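Local structure of heme oxygenase (Chlamydomonas reinhardtii, 4RAJ) at residues 18-23 with 208-213; 29-34 with 220-225; 69-74 with 80-85; 127-132 with 138-143; 147-152 with 190-195. The protein probably cleaves heme oxidatively to biliverdin, as heme oxygenases do, and is captured here without its heme. All coordinates share one frame; numbering follows the deposited sequence.

All five contacts join helices of the all-helical heme oxygenase fold. Interactions 1 and 2 bring the first two modelled helices, 20-27 and 29-47, onto the last one, 204-227, their centres about 17 Å apart; their segments alternate along the sequence. Interactions 3, 4 and 5 follow one another in the chain between those ends. Interactions 3 and 4, about 10 Å apart by centres, each join neighbouring helices, while interactions 4 and 5 share helix 140-151. E213 of interaction 1 bonds both histidines of interaction 4, and N221 of interaction 2 bonds Q147 of interaction 5. These bonds join helix 204-227 to helices 120-135 and 140-151, tying the contacts at the start of the chain to those in its middle.

Interaction 1 (18-23 with 208-213); sequences EPLTKR and DQLLSE
R23 reaches across to D208 and closes a salt bridge, NH2 lying 2.8 Å from OD1 with an N-H...O angle of 152°. The donor approaches OD1 nearly along the C-O direction, while the oxygen lies a little off the guanidinium plane and the two flat groups are turned 62° against each other. OD1 has a second donor in Q204 NE2, one turn earlier in the same helix, so two groups grip this acceptor. One face of the guanidinium is covered by L211, whose CD2 stands 3.5 Å from NH1. With CG trans to its backbone N, R23 extends toward helix 204-227 before bending at chi3. The contact places the first helix of this all-helical heme oxygenase fold, residues 20-27, against the last long one. Beside the charged pair the side chains of L20 and L210 cross at about a right angle, L20 CD2 to L210 CD1 at 3.8 Å. P19 occupies the N-cap position, and its O receives R23 N at 3.1 Å. On another side of helix 20-27, T21 OG1 is hydrogen-bonded to D196 OD2 of helix 184-200, and T21 O to S25 OG.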
# COMPACT_ATOMS: atom_id res chain seq x y z
N GLU A 18 -25.30 7.57 -0.99
CA GLU A 18 -24.10 7.16 -1.72
C GLU A 18 -23.01 6.68 -0.77
O GLU A 18 -22.61 7.39 0.15
CB GLU A 18 -23.58 8.31 -2.58
CG GLU A 18 -22.14 8.15 -3.05
CD GLU A 18 -21.79 9.05 -4.23
OE1 GLU A 18 -22.24 8.73 -5.36
OE2 GLU A 18 -21.09 10.06 -4.03
N PRO A 19 -22.51 5.45 -1.01
CA PRO A 19 -21.48 4.87 -0.15
C PRO A 19 -20.16 5.64 -0.22
O PRO A 19 -19.81 6.16 -1.28
CB PRO A 19 -21.32 3.44 -0.70
CG PRO A 19 -22.47 3.24 -1.66
CD PRO A 19 -22.83 4.59 -2.16
N LEU A 20 -19.45 5.69 0.90
CA LEU A 20 -18.18 6.39 0.99
C LEU A 20 -17.18 5.91 -0.06
O LEU A 20 -16.47 6.70 -0.68
CB LEU A 20 -17.60 6.23 2.40
CG LEU A 20 -16.46 7.17 2.81
CD1 LEU A 20 -16.80 8.62 2.48
CD2 LEU A 20 -16.17 7.02 4.29
N THR A 21 -17.14 4.59 -0.26
CA THR A 21 -16.24 4.00 -1.25
C THR A 21 -16.47 4.59 -2.63
O THR A 21 -15.52 4.86 -3.36
CB THR A 21 -16.40 2.47 -1.33
OG1 THR A 21 -17.79 2.13 -1.36
CG2 THR A 21 -15.74 1.80 -0.14
N LYS A 22 -17.73 4.82 -2.98
CA LYS A 22 -18.05 5.33 -4.30
C LYS A 22 -17.71 6.81 -4.40
O LYS A 22 -17.25 7.28 -5.44
CB LYS A 22 -19.52 5.08 -4.63
CG LYS A 22 -19.84 5.23 -6.11
CD LYS A 22 -20.54 3.98 -6.65
CE LYS A 22 -22.04 4.03 -6.43
NZ LYS A 22 -22.69 2.74 -6.80
N ARG A 23 -17.93 7.55 -3.32
CA ARG A 23 -17.55 8.95 -3.32
C ARG A 23 -16.04 9.11 -3.46
O ARG A 23 -15.56 9.98 -4.18
CB ARG A 23 -18.03 9.67 -2.06
CG ARG A 23 -17.65 11.15 -2.05
CD ARG A 23 -18.60 12.00 -1.23
NE ARG A 23 -18.11 12.21 0.13
CZ ARG A 23 -17.56 13.33 0.57
NH1 ARG A 23 -17.41 14.38 -0.23
NH2 ARG A 23 -17.15 13.41 1.83
N ASP A 208 -15.24 13.88 5.02
CA ASP A 208 -14.45 14.73 4.13
C ASP A 208 -12.95 14.49 4.30
O ASP A 208 -12.18 14.50 3.34
CB ASP A 208 -14.74 16.22 4.37
CG ASP A 208 -16.11 16.64 3.86
OD1 ASP A 208 -16.77 15.84 3.14
OD2 ASP A 208 -16.53 17.77 4.20
N GLN A 209 -12.52 14.31 5.54
CA GLN A 209 -11.11 14.03 5.82
C GLN A 209 -10.67 12.71 5.22
O GLN A 209 -9.55 12.59 4.76
CB GLN A 209 -10.84 14.01 7.31
CG GLN A 209 -10.72 15.37 7.96
CD GLN A 209 -10.36 15.26 9.42
OE1 GLN A 209 -11.00 14.53 10.17
NE2 GLN A 209 -9.33 15.98 9.83
N LEU A 210 -11.55 11.72 5.25
CA LEU A 210 -11.23 10.42 4.68
C LEU A 210 -11.06 10.53 3.17
O LEU A 210 -10.16 9.92 2.59
CB LEU A 210 -12.33 9.40 5.02
CG LEU A 210 -12.41 9.05 6.51
CD1 LEU A 210 -13.73 8.36 6.85
CD2 LEU A 210 -11.23 8.15 6.88
N LEU A 211 -11.92 11.31 2.53
CA LEU A 211 -11.75 11.64 1.11
C LEU A 211 -10.38 12.28 0.88
O LEU A 211 -9.64 11.87 -0.01
CB LEU A 211 -12.88 12.58 0.63
CG LEU A 211 -12.76 13.12 -0.81
CD1 LEU A 211 -12.39 11.98 -1.74
CD2 LEU A 211 -14.07 13.76 -1.26
N SER A 212 -10.05 13.29 1.69
CA SER A 212 -8.79 13.99 1.52
C SER A 212 -7.60 13.05 1.69
O SER A 212 -6.64 13.14 0.96
CB SER A 212 -8.69 15.16 2.49
OG SER A 212 -9.62 16.16 2.15
N GLU A 213 -7.67 12.16 2.67
CA GLU A 213 -6.55 11.28 2.94
C GLU A 213 -6.39 10.22 1.84
O GLU A 213 -5.28 9.82 1.53
CB GLU A 213 -6.69 10.63 4.31
CG GLU A 213 -6.43 11.63 5.45
CD GLU A 213 -5.04 12.23 5.39
OE1 GLU A 213 -4.06 11.49 5.12
OE2 GLU A 213 -4.92 13.46 5.62

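Interaction 2 (29-34 with 220-225); sequences RKIHNV and HNNAII
V34 and N222 mark the closest backbone approach, their CA atoms 8.5 Å apart, where helix 29-47 passes helix 204-227; the two segments run in broadly the same direction, and this spacing leaves the link to side chains. Both are regular helix. N222 carries its side of the contact. Its amide nitrogen, ND2, sits against methyl groups, I31 CD1 at 3.6 Å and V34 CG1 at 3.9 Å, and has a hydrogen-bond partner next to the segment, so the methyls pack on a satisfied group. I31 and N222 slide past one another in opposite directions, whereas V34 crosses N222 at about a right angle. CG1 of I31, trans to the backbone N (chi1 -166°), carries CD1 across to the amide. The amide oxygen has a polar partner: N222 OD1 is hydrogen-bonded to S35 OG. I31 O also competes for that hydroxyl, whose single proton can serve one of the two at a time. N221 and I225 line the pocket of a PG6 molecule, probably from the crystallisation liquor, with S35 and F60 among the other walls. Helix 29-47 is probably the proximal helix of the heme oxygenase fold, and the pocket probably belongs to the heme site.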
# COMPACT_ATOMS: atom_id res chain seq x y z
N ARG A 29 -10.63 9.43 -9.45
CA ARG A 29 -10.58 8.90 -10.81
C ARG A 29 -9.42 9.48 -11.63
O ARG A 29 -8.66 8.73 -12.25
CB ARG A 29 -11.90 9.16 -11.53
CG ARG A 29 -12.01 8.44 -12.87
CD ARG A 29 -13.16 8.98 -13.71
NE ARG A 29 -12.91 10.34 -14.18
CZ ARG A 29 -12.21 10.64 -15.27
NH1 ARG A 29 -11.68 9.67 -16.01
NH2 ARG A 29 -12.03 11.91 -15.62
N LYS A 30 -9.26 10.80 -11.62
CA LYS A 30 -8.24 11.46 -12.41
C LYS A 30 -6.80 11.19 -11.93
O LYS A 30 -5.90 10.99 -12.75
CB LYS A 30 -8.48 12.97 -12.45
CG LYS A 30 -9.53 13.40 -13.47
CD LYS A 30 -9.51 14.91 -13.69
CE LYS A 30 -10.00 15.67 -12.46
NZ LYS A 30 -10.52 17.02 -12.79
N ILE A 31 -6.59 11.18 -10.62
CA ILE A 31 -5.25 10.94 -10.09
C ILE A 31 -4.92 9.44 -10.18
O ILE A 31 -3.76 9.07 -10.31
CB ILE A 31 -5.10 11.46 -8.63
CG1 ILE A 31 -3.63 11.52 -8.21
CG2 ILE A 31 -5.95 10.65 -7.66
CD1 ILE A 31 -2.80 12.44 -9.08
N HIS A 32 -5.94 8.59 -10.16
CA HIS A 32 -5.74 7.15 -10.35
C HIS A 32 -5.21 6.89 -11.76
O HIS A 32 -4.26 6.15 -11.94
CB HIS A 32 -7.03 6.36 -10.10
CG HIS A 32 -6.80 4.93 -9.69
ND1 HIS A 32 -5.59 4.29 -9.85
CD2 HIS A 32 -7.63 4.03 -9.12
CE1 HIS A 32 -5.68 3.06 -9.40
NE2 HIS A 32 -6.91 2.87 -8.96
N ASN A 33 -5.82 7.54 -12.75
CA ASN A 33 -5.33 7.43 -14.12
C ASN A 33 -3.90 7.95 -14.27
O ASN A 33 -3.08 7.36 -14.97
CB ASN A 33 -6.26 8.16 -15.09
CG ASN A 33 -7.64 7.56 -15.12
OD1 ASN A 33 -7.85 6.44 -14.64
ND2 ASN A 33 -8.60 8.29 -15.67
N VAL A 34 -3.60 9.06 -13.60
CA VAL A 34 -2.23 9.57 -13.58
C VAL A 34 -1.27 8.53 -12.98
O VAL A 34 -0.18 8.27 -13.52
CB VAL A 34 -2.14 10.87 -12.77
CG1 VAL A 34 -0.68 11.23 -12.52
CG2 VAL A 34 -2.85 12.02 -13.51
N HIS A 220 1.11 10.92 -2.40
CA HIS A 220 2.35 10.45 -1.79
C HIS A 220 2.98 9.35 -2.65
O HIS A 220 4.20 9.35 -2.87
CB HIS A 220 2.09 9.93 -0.38
CG HIS A 220 1.93 11.02 0.64
ND1 HIS A 220 2.99 11.80 1.06
CD2 HIS A 220 0.84 11.45 1.33
CE1 HIS A 220 2.55 12.68 1.96
NE2 HIS A 220 1.26 12.48 2.14
N ASN A 221 2.16 8.40 -3.09
CA ASN A 221 2.66 7.29 -3.90
C ASN A 221 3.30 7.81 -5.16
O ASN A 221 4.36 7.36 -5.56
CB ASN A 221 1.53 6.31 -4.24
CG ASN A 221 1.23 5.35 -3.11
OD1 ASN A 221 1.69 5.54 -2.00
ND2 ASN A 221 0.44 4.33 -3.40
N ASN A 222 2.65 8.78 -5.80
CA ASN A 222 3.20 9.30 -7.06
C ASN A 222 4.54 9.99 -6.83
O ASN A 222 5.47 9.84 -7.63
CB ASN A 222 2.19 10.25 -7.71
CG ASN A 222 1.01 9.51 -8.29
OD1 ASN A 222 0.95 8.27 -8.25
ND2 ASN A 222 0.04 10.25 -8.82
N ALA A 223 4.65 10.72 -5.72
CA ALA A 223 5.87 11.41 -5.35
C ALA A 223 7.00 10.42 -5.12
O ALA A 223 8.14 10.64 -5.54
CB ALA A 223 5.64 12.25 -4.11
N ILE A 224 6.68 9.33 -4.44
CA ILE A 224 7.66 8.29 -4.12
C ILE A 224 8.14 7.58 -5.39
O ILE A 224 9.34 7.34 -5.59
CB ILE A 224 7.07 7.29 -3.12
CG1 ILE A 224 6.83 8.01 -1.78
CG2 ILE A 224 7.96 6.08 -2.92
CD1 ILE A 224 5.99 7.22 -0.77
N ILE A 225 7.19 7.27 -6.27
CA ILE A 225 7.51 6.67 -7.56
C ILE A 225 8.42 7.58 -8.41
O ILE A 225 9.40 7.12 -9.00
CB ILE A 225 6.23 6.35 -8.33
CG1 ILE A 225 5.48 5.22 -7.63
CG2 ILE A 225 6.55 5.93 -9.76
CD1 ILE A 225 4.05 5.09 -8.06

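Interaction 3 (69-74 with 80-85); sequences AALDEA and ADVSKF
L71 and A74 meet V82 in a buried, purely apolar contact where helix 50-76 nears its end and the chain turns back into the short helix 80-84. The backbones come close, with the CA atoms of A74 and V82 6.5 Å apart, near enough for a single valine to bridge the gap. V82 presents one methyl to each partner. Its CG2 lies 3.9 Å from A74 CB. Its CG1 stands 4.1 Å from L71 CD2, the leucine crossing the valine at about a right angle. The fork is set by the valine torsion: CG1 is trans to the backbone N (chi1 -179°), which leaves CG2 beside that nitrogen and spreads the two methyls over successive turns of the longer helix. P137 touches both A74 and V82, and L71 continues inward onto L140 and V144, so the contact merges with the core. The short helix is weakly bonded within itself. At its start D79 OD2 is hydrogen-bonded to V82 N, and D79 O to S83 OG; F85 N to V82 O, 2.8 Å, is a local backbone bond. D81 OD1 takes W198 NE1, and the rings of F85 and W198 pack edge-to-face, fastening this helix to helix 184-200. The whole forms a tight corner between consecutive helices, closed by small and branched side chains, at one end of the all-helical heme oxygenase fold.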
# COMPACT_ATOMS: atom_id res chain seq x y z
N ALA A 69 2.57 -0.12 11.19
CA ALA A 69 3.03 0.21 12.54
C ALA A 69 2.08 1.22 13.19
O ALA A 69 1.77 1.13 14.38
CB ALA A 69 4.44 0.77 12.51
N ALA A 70 1.61 2.17 12.40
CA ALA A 70 0.69 3.19 12.89
C ALA A 70 -0.64 2.54 13.29
O ALA A 70 -1.21 2.85 14.34
CB ALA A 70 0.46 4.27 11.84
N LEU A 71 -1.13 1.64 12.44
CA LEU A 71 -2.36 0.90 12.74
C LEU A 71 -2.20 0.04 13.99
O LEU A 71 -3.12 -0.03 14.83
CB LEU A 71 -2.76 0.00 11.57
CG LEU A 71 -3.26 0.69 10.30
CD1 LEU A 71 -3.17 -0.28 9.11
CD2 LEU A 71 -4.69 1.19 10.49
N ASP A 72 -1.06 -0.63 14.11
CA ASP A 72 -0.82 -1.50 15.26
C ASP A 72 -0.79 -0.70 16.55
O ASP A 72 -1.26 -1.16 17.60
CB ASP A 72 0.49 -2.27 15.09
CG ASP A 72 0.36 -3.43 14.11
OD1 ASP A 72 -0.77 -3.79 13.72
OD2 ASP A 72 1.41 -3.99 13.73
N GLU A 73 -0.24 0.51 16.47
CA GLU A 73 -0.21 1.44 17.58
C GLU A 73 -1.62 1.87 17.98
O GLU A 73 -1.93 1.97 19.18
CB GLU A 73 0.62 2.67 17.23
CG GLU A 73 1.04 3.48 18.44
CD GLU A 73 1.99 2.71 19.33
OE1 GLU A 73 3.21 2.79 19.12
OE2 GLU A 73 1.50 2.00 20.25
N ALA A 74 -2.47 2.13 16.99
CA ALA A 74 -3.86 2.51 17.25
C ALA A 74 -4.62 1.33 17.88
O ALA A 74 -5.40 1.53 18.82
CB ALA A 74 -4.55 2.98 15.97
N ALA A 80 -11.11 3.56 19.22
CA ALA A 80 -12.48 3.12 18.99
C ALA A 80 -12.72 2.71 17.55
O ALA A 80 -13.34 1.68 17.29
CB ALA A 80 -13.46 4.21 19.40
N ASP A 81 -12.20 3.50 16.61
CA ASP A 81 -12.50 3.29 15.20
C ASP A 81 -11.66 2.17 14.60
O ASP A 81 -12.19 1.26 13.96
CB ASP A 81 -12.28 4.59 14.42
CG ASP A 81 -13.21 5.70 14.86
OD1 ASP A 81 -14.44 5.48 14.88
OD2 ASP A 81 -12.72 6.79 15.20
N VAL A 82 -10.35 2.24 14.78
CA VAL A 82 -9.48 1.23 14.19
C VAL A 82 -9.77 -0.14 14.80
O VAL A 82 -9.76 -1.15 14.09
CB VAL A 82 -7.99 1.60 14.35
CG1 VAL A 82 -7.10 0.56 13.69
CG2 VAL A 82 -7.73 2.97 13.74
N SER A 83 -10.08 -0.19 16.09
CA SER A 83 -10.36 -1.46 16.74
C SER A 83 -11.57 -2.15 16.12
O SER A 83 -11.63 -3.38 16.09
CB SER A 83 -10.58 -1.27 18.24
OG SER A 83 -9.38 -0.83 18.84
N LYS A 84 -12.52 -1.37 15.61
CA LYS A 84 -13.68 -1.96 14.95
C LYS A 84 -13.27 -2.77 13.73
O LYS A 84 -13.99 -3.67 13.31
CB LYS A 84 -14.69 -0.88 14.56
CG LYS A 84 -15.38 -0.25 15.76
CD LYS A 84 -16.36 0.83 15.32
CE LYS A 84 -17.14 1.39 16.51
NZ LYS A 84 -18.03 0.37 17.12
N PHE A 85 -12.09 -2.46 13.18
CA PHE A 85 -11.61 -3.08 11.95
C PHE A 85 -10.57 -4.17 12.20
O PHE A 85 -10.02 -4.73 11.25
CB PHE A 85 -11.00 -2.01 11.02
CG PHE A 85 -12.02 -1.11 10.37
CD1 PHE A 85 -12.66 -0.12 11.10
CD2 PHE A 85 -12.34 -1.27 9.03
CE1 PHE A 85 -13.61 0.71 10.50
CE2 PHE A 85 -13.28 -0.45 8.42
CZ PHE A 85 -13.92 0.55 9.16

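Interaction 4 (127-132 with 138-143); sequences AHLASL and ALLLAH
H128 and H143 converge on one carboxylate oxygen, E213 OE1 of helix 204-227, which is hydrogen-bonded to NE2 of each ring. The shared acceptor would probably favour NE2 as the donor in both. H143 is anchored a second time through ND1, hydrogen-bonded to Y125 OH, so both of its nitrogens are satisfied and the rotation of its ring is fixed. H128 has CG trans to its backbone N (chi1 -178°), which swings its ring toward H143. The imidazoles themselves meet rim to rim, with H143 CE1 near the plane of the H128 ring, 4.0 Å from H128 CD2; their planes stand 41° apart and neither lies over the other. This polar cluster, in which H143 is buried, sits where helix 120-135 gives way, through a short connection, to helix 140-151 in the all-helical heme oxygenase fold, and E213 fastens this helical pair to a third helix. Two leucines pack on the H143 ring. L129 CD2 approaches H143 ND1 to 3.5 Å, and L132 CD1 comes to 3.6 Å from H143 NE2, both obliquely to the ring. L132 does the most in the hydrocarbon part: its CG also lies over one face of the H128 ring, offset toward the rim, its CD2 rests against L139 CB at 3.9 Å, and its CB meets L140 CD2 at the same distance. Beyond them, A70 and L71 of helix 50-76 press on L140, and L67 presses on H143.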
# COMPACT_ATOMS: atom_id res chain seq x y z
N ALA A 127 6.36 10.18 7.88
CA ALA A 127 6.09 11.15 8.93
C ALA A 127 4.60 11.42 9.04
O ALA A 127 4.05 11.50 10.14
CB ALA A 127 6.85 12.43 8.67
N HIS A 128 3.95 11.53 7.89
CA HIS A 128 2.52 11.80 7.85
C HIS A 128 1.72 10.66 8.47
O HIS A 128 0.80 10.89 9.25
CB HIS A 128 2.05 12.03 6.41
CG HIS A 128 0.59 12.34 6.30
ND1 HIS A 128 0.03 13.46 6.88
CD2 HIS A 128 -0.42 11.68 5.71
CE1 HIS A 128 -1.26 13.48 6.63
NE2 HIS A 128 -1.56 12.41 5.92
N LEU A 129 2.07 9.42 8.13
CA LEU A 129 1.40 8.26 8.68
C LEU A 129 1.58 8.16 10.20
O LEU A 129 0.63 7.87 10.93
CB LEU A 129 1.91 6.98 8.02
CG LEU A 129 1.51 6.84 6.55
CD1 LEU A 129 2.26 5.70 5.84
CD2 LEU A 129 0.01 6.62 6.44
N ALA A 130 2.80 8.41 10.66
CA ALA A 130 3.09 8.39 12.09
C ALA A 130 2.25 9.44 12.81
O ALA A 130 1.71 9.19 13.89
CB ALA A 130 4.57 8.62 12.35
N SER A 131 2.14 10.61 12.19
CA SER A 131 1.38 11.70 12.76
C SER A 131 -0.11 11.37 12.82
O SER A 131 -0.78 11.72 13.78
CB SER A 131 1.60 12.98 11.96
OG SER A 131 1.03 14.10 12.63
N LEU A 132 -0.63 10.71 11.78
CA LEU A 132 -2.01 10.28 11.80
C LEU A 132 -2.23 9.29 12.92
O LEU A 132 -3.25 9.32 13.60
CB LEU A 132 -2.43 9.67 10.46
CG LEU A 132 -2.63 10.59 9.26
CD1 LEU A 132 -3.00 9.73 8.04
CD2 LEU A 132 -3.70 11.66 9.54
N ALA A 138 -8.30 7.16 13.01
CA ALA A 138 -9.33 6.76 12.05
C ALA A 138 -8.95 7.06 10.59
O ALA A 138 -9.35 6.33 9.68
CB ALA A 138 -10.66 7.42 12.40
N LEU A 139 -8.18 8.14 10.37
CA LEU A 139 -7.81 8.56 9.02
C LEU A 139 -6.85 7.57 8.35
O LEU A 139 -6.72 7.56 7.12
CB LEU A 139 -7.17 9.97 9.04
CG LEU A 139 -8.11 11.10 9.51
CD1 LEU A 139 -7.50 12.52 9.32
CD2 LEU A 139 -9.46 10.99 8.81
N LEU A 140 -6.20 6.74 9.16
CA LEU A 140 -5.38 5.64 8.64
C LEU A 140 -6.21 4.68 7.78
O LEU A 140 -5.68 4.03 6.86
CB LEU A 140 -4.73 4.87 9.80
CG LEU A 140 -3.64 5.58 10.60
CD1 LEU A 140 -3.22 4.73 11.83
CD2 LEU A 140 -2.45 5.89 9.69
N LEU A 141 -7.50 4.59 8.07
CA LEU A 141 -8.35 3.64 7.36
C LEU A 141 -8.55 4.04 5.90
O LEU A 141 -8.76 3.19 5.04
CB LEU A 141 -9.71 3.48 8.07
CG LEU A 141 -9.70 2.88 9.49
CD1 LEU A 141 -11.06 3.06 10.15
CD2 LEU A 141 -9.32 1.40 9.48
N ALA A 142 -8.44 5.34 5.62
CA ALA A 142 -8.47 5.83 4.25
C ALA A 142 -7.24 5.38 3.51
O ALA A 142 -7.29 5.11 2.31
CB ALA A 142 -8.59 7.37 4.22
N HIS A 143 -6.11 5.29 4.21
CA HIS A 143 -4.90 4.83 3.56
C HIS A 143 -4.87 3.32 3.38
O HIS A 143 -4.27 2.82 2.42
CB HIS A 143 -3.65 5.29 4.30
CG HIS A 143 -3.47 6.77 4.31
ND1 HIS A 143 -2.28 7.37 3.96
CD2 HIS A 143 -4.26 7.76 4.79
CE1 HIS A 143 -2.40 8.68 4.07
NE2 HIS A 143 -3.58 8.94 4.60

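Interaction 5 (147-152 with 190-195); sequences QHLAMA and AFKKQF
L149 is the one residue of 147-152 that touches 190-195, and it does so with its two methyls, which meet F191 and K192. L149 CA lies 8.4 Å from F191 CA; the bond to CB is directed at the opposing helix, and CG continues the same way to divide the chain between two neighbours. Of segment 190-195, CD1 meets F191 only: it lies 3.9 Å from F191 CD1 and 4.1 Å from F191 CG, coming obliquely against the root of the ring. CD2 is shared, 3.9 Å from F191 CD1 and 3.8 Å from K192 CG, and so fills the notch between two consecutive side chains of the partner helix. The leucine chi1 of -94° departs from the staggered value, and this rotation helps to set the fork astride F191 and K192. F191 has CG trans to the backbone N (chi1 -177°), which carries the ring out to the leucine methyls, whereas K192 offers the aliphatic start of its chain; its NZ lies close to the like-charged R188. The contact is buried and apolar, with no hydrogen bond between the two segments. F191 goes on to meet V144 and Y145 of helix 140-151, the ring of F85, and V88 of helix 86-89. On other sides of helix 140-151, Q147 and A150 line the PG6 pocket, Q147 also bonds N221, and H148 packs against F64, so helix 140-151 is flanked by helices 50-76, 184-200 and 204-227, with helix 120-135 also packed on it.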
# COMPACT_ATOMS: atom_id res chain seq x y z
N GLN A 147 -4.18 1.78 -0.24
CA GLN A 147 -2.94 1.01 -0.36
C GLN A 147 -3.18 -0.49 -0.32
O GLN A 147 -2.79 -1.22 -1.22
CB GLN A 147 -1.96 1.40 0.76
CG GLN A 147 -1.64 2.91 0.85
CD GLN A 147 -0.71 3.38 -0.25
OE1 GLN A 147 -0.46 2.66 -1.21
NE2 GLN A 147 -0.18 4.60 -0.11
N HIS A 148 -3.82 -0.96 0.75
CA HIS A 148 -3.94 -2.40 0.92
C HIS A 148 -4.88 -3.04 -0.08
O HIS A 148 -4.67 -4.17 -0.50
CB HIS A 148 -4.41 -2.71 2.33
CG HIS A 148 -3.36 -2.52 3.36
ND1 HIS A 148 -3.13 -1.30 3.97
CD2 HIS A 148 -2.45 -3.38 3.88
CE1 HIS A 148 -2.14 -1.43 4.83
NE2 HIS A 148 -1.70 -2.68 4.79
N LEU A 149 -5.92 -2.31 -0.48
CA LEU A 149 -6.91 -2.91 -1.35
C LEU A 149 -6.40 -2.96 -2.80
O LEU A 149 -6.75 -3.85 -3.56
CB LEU A 149 -8.25 -2.17 -1.24
CG LEU A 149 -9.23 -2.77 -0.21
CD1 LEU A 149 -8.61 -2.94 1.17
CD2 LEU A 149 -10.52 -1.97 -0.11
N ALA A 150 -5.53 -2.02 -3.15
CA ALA A 150 -4.91 -2.05 -4.48
C ALA A 150 -3.95 -3.23 -4.61
O ALA A 150 -3.89 -3.86 -5.67
CB ALA A 150 -4.19 -0.73 -4.76
N MET A 151 -3.22 -3.55 -3.54
CA MET A 151 -2.33 -4.71 -3.55
C MET A 151 -3.11 -6.00 -3.81
O MET A 151 -2.62 -6.91 -4.50
CB MET A 151 -1.57 -4.82 -2.23
CG MET A 151 -0.64 -3.62 -2.02
SD MET A 151 0.72 -3.64 -3.23
CE MET A 151 1.41 -5.22 -2.74
N ALA A 152 -4.32 -6.05 -3.25
CA ALA A 152 -5.20 -7.22 -3.38
C ALA A 152 -5.86 -7.28 -4.76
O ALA A 152 -6.45 -8.30 -5.15
CB ALA A 152 -6.26 -7.20 -2.29
N ALA A 190 -14.70 -7.54 2.38
CA ALA A 190 -15.00 -7.40 3.80
C ALA A 190 -14.60 -6.02 4.32
O ALA A 190 -15.32 -5.40 5.10
CB ALA A 190 -14.31 -8.49 4.61
N PHE A 191 -13.43 -5.56 3.92
CA PHE A 191 -12.99 -4.23 4.34
C PHE A 191 -13.91 -3.16 3.75
O PHE A 191 -14.30 -2.23 4.45
CB PHE A 191 -11.55 -3.95 3.94
CG PHE A 191 -11.06 -2.62 4.43
CD1 PHE A 191 -11.23 -1.48 3.65
CD2 PHE A 191 -10.51 -2.49 5.70
CE1 PHE A 191 -10.81 -0.23 4.11
CE2 PHE A 191 -10.10 -1.25 6.17
CZ PHE A 191 -10.25 -0.12 5.37
N LYS A 192 -14.23 -3.29 2.46
CA LYS A 192 -15.10 -2.31 1.81
C LYS A 192 -16.44 -2.19 2.51
O LYS A 192 -16.92 -1.10 2.78
CB LYS A 192 -15.35 -2.67 0.35
CG LYS A 192 -14.32 -2.19 -0.62
CD LYS A 192 -15.02 -1.97 -1.94
CE LYS A 192 -14.07 -1.51 -3.01
NZ LYS A 192 -13.56 -2.69 -3.75
N LYS A 193 -17.05 -3.33 2.79
CA LYS A 193 -18.36 -3.36 3.43
C LYS A 193 -18.34 -2.66 4.78
O LYS A 193 -19.19 -1.82 5.07
CB LYS A 193 -18.84 -4.80 3.59
CG LYS A 193 -20.19 -4.95 4.27
CD LYS A 193 -20.86 -6.25 3.85
CE LYS A 193 -22.13 -6.51 4.64
NZ LYS A 193 -21.80 -6.65 6.08
N GLN A 194 -17.34 -2.99 5.60
CA GLN A 194 -17.23 -2.35 6.90
C GLN A 194 -16.85 -0.87 6.79
O GLN A 194 -17.35 -0.05 7.55
CB GLN A 194 -16.22 -3.07 7.78
CG GLN A 194 -16.13 -2.46 9.17
CD GLN A 194 -15.40 -3.34 10.15
OE1 GLN A 194 -14.78 -4.34 9.77
NE2 GLN A 194 -15.49 -3.00 11.43
N PHE A 195 -15.94 -0.55 5.87
CA PHE A 195 -15.53 0.84 5.66
C PHE A 195 -16.73 1.72 5.30
O PHE A 195 -16.86 2.84 5.78
CB PHE A 195 -14.46 0.92 4.57
CG PHE A 195 -13.79 2.27 4.45
CD1 PHE A 195 -13.05 2.80 5.49
CD2 PHE A 195 -13.87 2.99 3.27
CE1 PHE A 195 -12.42 4.04 5.37
CE2 PHE A 195 -13.24 4.22 3.14
CZ PHE A 195 -12.52 4.74 4.20